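Side-chain contacts in probable transcriptional regulatory protein, Rv1404 (PDB 2NYX), which probably binds DNA as a transcription factor of the MarR family, regulating gene expression through a winged helix-turn-helix fold: residues A63-A66 with T67-V71; R82-A86 with E87-R91. All coordinates share one frame; numbering follows the deposited sequence.

Both interactions close a helix of the winged helix-turn-helix unit. Interaction 1 covers the last turns of helix 62-69 and its exit. Interaction 2 joins the end of helix 73-85, the next helix and in MarR proteins usually the recognition helix, to strand 89-92, which leads into the wing. Their centres lie about 17 Å apart and their nearest atoms about 6 Å apart, so they do not touch directly. Helix 45-57 links them instead, receiving Leu65, Leu68 and Leu69 from interaction 1 and Leu83 and Ile89 from interaction 2. Each helix ends in a Schellman motif, with glycine at the positive-phi position in one and glutamate in the other.

Interaction 1: A63-A66 with T67-V71; sequences ATLA and TLLGV
Leu65 and Leu69, one helical turn apart, lie side by side and point the same way, with Leu65 CD2 resting 3.6 Å from Leu69 CD1. The first torsions of both, -141° and -94°, lie away from the staggered values. These leucines form a buried face: Leu65 also meets Thr76 and Val80 of helix 73-85, and both touch Thr50 of helix 45-57. Beside it, a second i to i+4 pair is looser: the methyl CG2 of Thr64 accompanies Leu68 CD1 at 4.0 Å, while Thr64 OG1 is hydrogen-bonded to Asn61 OD1. Thr67 turns its hydroxyl back on the helix. With OG1 anti to its own carbonyl carbon, it hydrogen-bonds to Ala63 O at 2.9 Å, while Thr67 N reaches the same Ala63 O at 3.2 Å from the opposite face of the carbonyl plane. A small methyl suits Ala66, whose CB packs against Thr76 where helix 73-85 comes close. Its carbonyl begins the Schellman motif: Val71 N approaches Ala66 O at 3.1 Å in the carbonyl plane, and Gly70 N makes weak bonds to Thr67 O and Ala66 O. Gly70 adopts the positive phi (71°) that glycine accepts easily; its O hydrogen-bonds to His34 ND1 of the second subunit, and Val71 packs on Ala37 of that subunit. The chemistry thus divides the helix: Leu65 and Leu69 pack its buried side against helix 45-57, and Leu65 also against helix 73-85; Thr67 spends its hydroxyl on the helix carbonyl of Ala63; and the glycine turn delivers the chain to the dimer partner.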
loop_
_atom_site.group_PDB
_atom_site.type_symbol
_atom_site.label_atom_id
_atom_site.label_comp_id
_atom_site.label_asym_id
_atom_site.label_seq_id
_atom_site.Cartn_x
_atom_site.Cartn_y
_atom_site.Cartn_z
ATOM N N ALA B 63 13.722 17.366 3.762
ATOM C CA ALA B 63 13.334 17.798 2.413
ATOM C C ALA B 63 13.435 16.658 1.407
ATOM O O ALA B 63 12.556 16.494 0.556
ATOM C CB ALA B 63 14.163 19.013 1.949
ATOM N N THR B 64 14.508 15.875 1.517
ATOM C CA THR B 64 14.738 14.746 0.631
ATOM C C THR B 64 13.728 13.646 0.932
ATOM O O THR B 64 13.219 13.007 0.013
ATOM C CB THR B 64 16.187 14.205 0.754
ATOM O OG1 THR B 64 17.129 15.268 0.531
ATOM C CG2 THR B 64 16.444 13.064 -0.245
ATOM N N LEU B 65 13.426 13.442 2.213
ATOM C CA LEU B 65 12.470 12.416 2.624
ATOM C C LEU B 65 11.104 12.715 2.042
ATOM O O LEU B 65 10.493 11.850 1.425
ATOM C CB LEU B 65 12.360 12.324 4.151
ATOM C CG LEU B 65 12.222 10.957 4.843
ATOM C CD1 LEU B 65 11.487 11.121 6.132
ATOM C CD2 LEU B 65 11.501 9.909 4.031
ATOM N N ALA B 66 10.641 13.946 2.243
ATOM C CA ALA B 66 9.341 14.402 1.755
ATOM C C ALA B 66 9.192 14.279 0.244
ATOM O O ALA B 66 8.102 13.985 -0.252
ATOM C CB ALA B 66 9.092 15.841 2.180
ATOM N N THR B 67 10.282 14.517 -0.481
ATOM C CA THR B 67 10.255 14.474 -1.937
ATOM C C THR B 67 10.159 13.042 -2.413
ATOM O O THR B 67 9.377 12.744 -3.319
ATOM C CB THR B 67 11.474 15.188 -2.552
ATOM O OG1 THR B 67 11.492 16.540 -2.089
ATOM C CG2 THR B 67 11.397 15.194 -4.062
ATOM N N LEU B 68 10.937 12.160 -1.784
ATOM C CA LEU B 68 10.927 10.737 -2.101
ATOM C C LEU B 68 9.614 10.090 -1.688
ATOM O O LEU B 68 9.093 9.236 -2.401
ATOM C CB LEU B 68 12.103 10.023 -1.458
ATOM C CG LEU B 68 13.505 10.298 -2.005
ATOM C CD1 LEU B 68 14.540 9.645 -1.110
ATOM C CD2 LEU B 68 13.684 9.837 -3.451
ATOM N N LEU B 69 9.058 10.519 -0.559
ATOM C CA LEU B 69 7.728 10.076 -0.145
ATOM C C LEU B 69 6.602 10.559 -1.060
ATOM O O LEU B 69 5.597 9.865 -1.208
ATOM C CB LEU B 69 7.421 10.514 1.280
ATOM C CG LEU B 69 7.744 9.498 2.366
ATOM C CD1 LEU B 69 7.931 10.241 3.680
ATOM C CD2 LEU B 69 6.656 8.437 2.497
ATOM N N GLY B 70 6.773 11.741 -1.655
ATOM C CA GLY B 70 5.709 12.409 -2.401
ATOM C C GLY B 70 4.641 12.932 -1.456
ATOM O O GLY B 70 3.458 12.950 -1.785
ATOM N N VAL B 71 5.074 13.335 -0.265
ATOM C CA VAL B 71 4.203 13.852 0.790
ATOM C C VAL B 71 4.634 15.278 1.143
ATOM O O VAL B 71 5.801 15.634 0.981
ATOM C CB VAL B 71 4.251 12.929 2.045
ATOM C CG1 VAL B 71 3.510 13.534 3.234
ATOM C CG2 VAL B 71 3.683 11.566 1.714
#

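Interaction 2: R82-A86 with E87-R91; sequences RLVGA and ELIDR
Glu87 N lies above one face of the Val84 carbonyl group, 64° out of its plane, and hydrogen-bonds to Val84 O at 3.1 Å. Leu83 O instead meets Leu88 N almost end-on at 2.9 Å, and Ile89 N adds a weak bond to the same oxygen. The flat guanidinium of Arg91 turns to the neighbouring strand, where NH1 makes weak hydrogen bonds to Leu101 O and Leu102 O; the Arg91 chain, bent twice, passes Val84 at about a right angle, its CD against the methyl CG2. Leu88 N to Leu83 O and Glu87 N to Val84 O make a Schellman motif with Glu87 as its C-prime residue, a positive-phi conformation that costs a residue with a CB more than glycine; its flexible, polar chain suits an exposed turn and touches Arg108 of helix 107-128. Val84 CA makes a CH...O contact of 3.4 Å with Ile89 O. On the buried side of the turn, the Leu83 and Leu88 side chains cross obliquely, with CD2 of Leu83 3.7 Å from CD1 of Leu88, and Leu83 CB and CD1 both meet Ile89 CD1. Ile89 CG1 stands anti to its carbonyl carbon (chi1 -70°), which directs CD1 to Leu83 while CG2 reaches Val84 CG2, 3.8 Å away. Leu83 and Ile89 continue onto Leu51 of helix 45-57, and Leu88 onto Val112 of helix 107-128. Backbone bonds therefore set the reversal, whereas branched apolar side chains weld helix 73-85 to the first strand of the wing.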
loop_
_atom_site.group_PDB
_atom_site.type_symbol
_atom_site.label_atom_id
_atom_site.label_comp_id
_atom_site.label_asym_id
_atom_site.label_seq_id
_atom_site.Cartn_x
_atom_site.Cartn_y
_atom_site.Cartn_z
ATOM N N ARG B 82 6.925 11.056 15.168
ATOM C CA ARG B 82 6.227 9.902 15.720
ATOM C C ARG B 82 7.105 8.663 15.691
ATOM O O ARG B 82 7.182 7.917 16.665
ATOM C CB ARG B 82 4.927 9.636 14.952
ATOM C CG ARG B 82 3.835 10.633 15.249
ATOM C CD ARG B 82 2.486 10.209 14.673
ATOM N NE ARG B 82 1.578 11.357 14.586
ATOM C CZ ARG B 82 1.356 12.068 13.479
ATOM N NH1 ARG B 82 1.959 11.745 12.334
ATOM N NH2 ARG B 82 0.523 13.104 13.513
ATOM N N LEU B 83 7.768 8.449 14.562
ATOM C CA LEU B 83 8.631 7.287 14.399
ATOM C C LEU B 83 9.878 7.391 15.269
ATOM O O LEU B 83 10.441 6.377 15.696
ATOM C CB LEU B 83 8.987 7.075 12.922
ATOM C CG LEU B 83 7.827 6.634 12.038
ATOM C CD1 LEU B 83 8.274 6.426 10.605
ATOM C CD2 LEU B 83 7.172 5.378 12.576
ATOM N N VAL B 84 10.292 8.626 15.539
ATOM C CA VAL B 84 11.343 8.882 16.524
ATOM C C VAL B 84 10.853 8.494 17.922
ATOM O O VAL B 84 11.552 7.809 18.661
ATOM C CB VAL B 84 11.837 10.332 16.475
ATOM C CG1 VAL B 84 12.679 10.650 17.690
ATOM C CG2 VAL B 84 12.635 10.553 15.202
ATOM N N GLY B 85 9.633 8.914 18.246
ATOM C CA GLY B 85 8.981 8.562 19.495
ATOM C C GLY B 85 8.835 7.067 19.689
ATOM O O GLY B 85 8.870 6.594 20.811
ATOM N N ALA B 86 8.675 6.324 18.599
ATOM C CA ALA B 86 8.511 4.875 18.658
ATOM C C ALA B 86 9.830 4.106 18.470
ATOM O O ALA B 86 9.819 2.907 18.226
ATOM C CB ALA B 86 7.469 4.426 17.644
ATOM N N GLU B 87 10.955 4.808 18.613
ATOM C CA GLU B 87 12.319 4.239 18.521
ATOM C C GLU B 87 12.646 3.549 17.201
ATOM O O GLU B 87 13.494 2.670 17.163
ATOM C CB GLU B 87 12.629 3.277 19.679
ATOM C CG GLU B 87 13.001 3.923 20.995
ATOM C CD GLU B 87 11.795 4.139 21.889
ATOM O OE1 GLU B 87 11.769 3.577 23.014
ATOM O OE2 GLU B 87 10.869 4.864 21.461
ATOM N N LEU B 88 11.988 3.948 16.124
ATOM C CA LEU B 88 12.264 3.368 14.809
ATOM C C LEU B 88 13.215 4.243 13.980
ATOM O O LEU B 88 13.816 3.779 13.007
ATOM C CB LEU B 88 10.950 3.080 14.064
ATOM C CG LEU B 88 9.955 2.172 14.810
ATOM C CD1 LEU B 88 8.538 2.351 14.309
ATOM C CD2 LEU B 88 10.347 0.728 14.719
ATOM N N ILE B 89 13.359 5.502 14.394
ATOM C CA ILE B 89 14.206 6.490 13.709
ATOM C C ILE B 89 15.017 7.330 14.707
ATOM O O ILE B 89 14.496 7.769 15.734
ATOM C CB ILE B 89 13.362 7.403 12.773
ATOM C CG1 ILE B 89 12.860 6.603 11.573
ATOM C CG2 ILE B 89 14.155 8.608 12.291
ATOM C CD1 ILE B 89 11.895 7.351 10.690
ATOM N N ASP B 90 16.300 7.515 14.395
ATOM C CA ASP B 90 17.179 8.446 15.087
ATOM C C ASP B 90 17.385 9.712 14.255
ATOM O O ASP B 90 17.428 9.654 13.024
ATOM C CB ASP B 90 18.537 7.798 15.315
ATOM C CG ASP B 90 18.630 7.046 16.639
ATOM O OD1 ASP B 90 17.925 7.415 17.613
ATOM O OD2 ASP B 90 19.446 6.093 16.712
ATOM N N ARG B 91 17.508 10.857 14.921
ATOM C CA ARG B 91 17.934 12.084 14.245
ATOM C C ARG B 91 19.454 12.247 14.384
ATOM O O ARG B 91 19.985 12.168 15.486
ATOM C CB ARG B 91 17.196 13.305 14.805
ATOM C CG ARG B 91 15.681 13.144 14.945
ATOM C CD ARG B 91 14.953 13.031 13.593
ATOM N NE ARG B 91 14.513 14.340 13.102
ATOM C CZ ARG B 91 14.990 14.933 12.012
ATOM N NH1 ARG B 91 15.915 14.330 11.273
ATOM N NH2 ARG B 91 14.540 16.126 11.654
#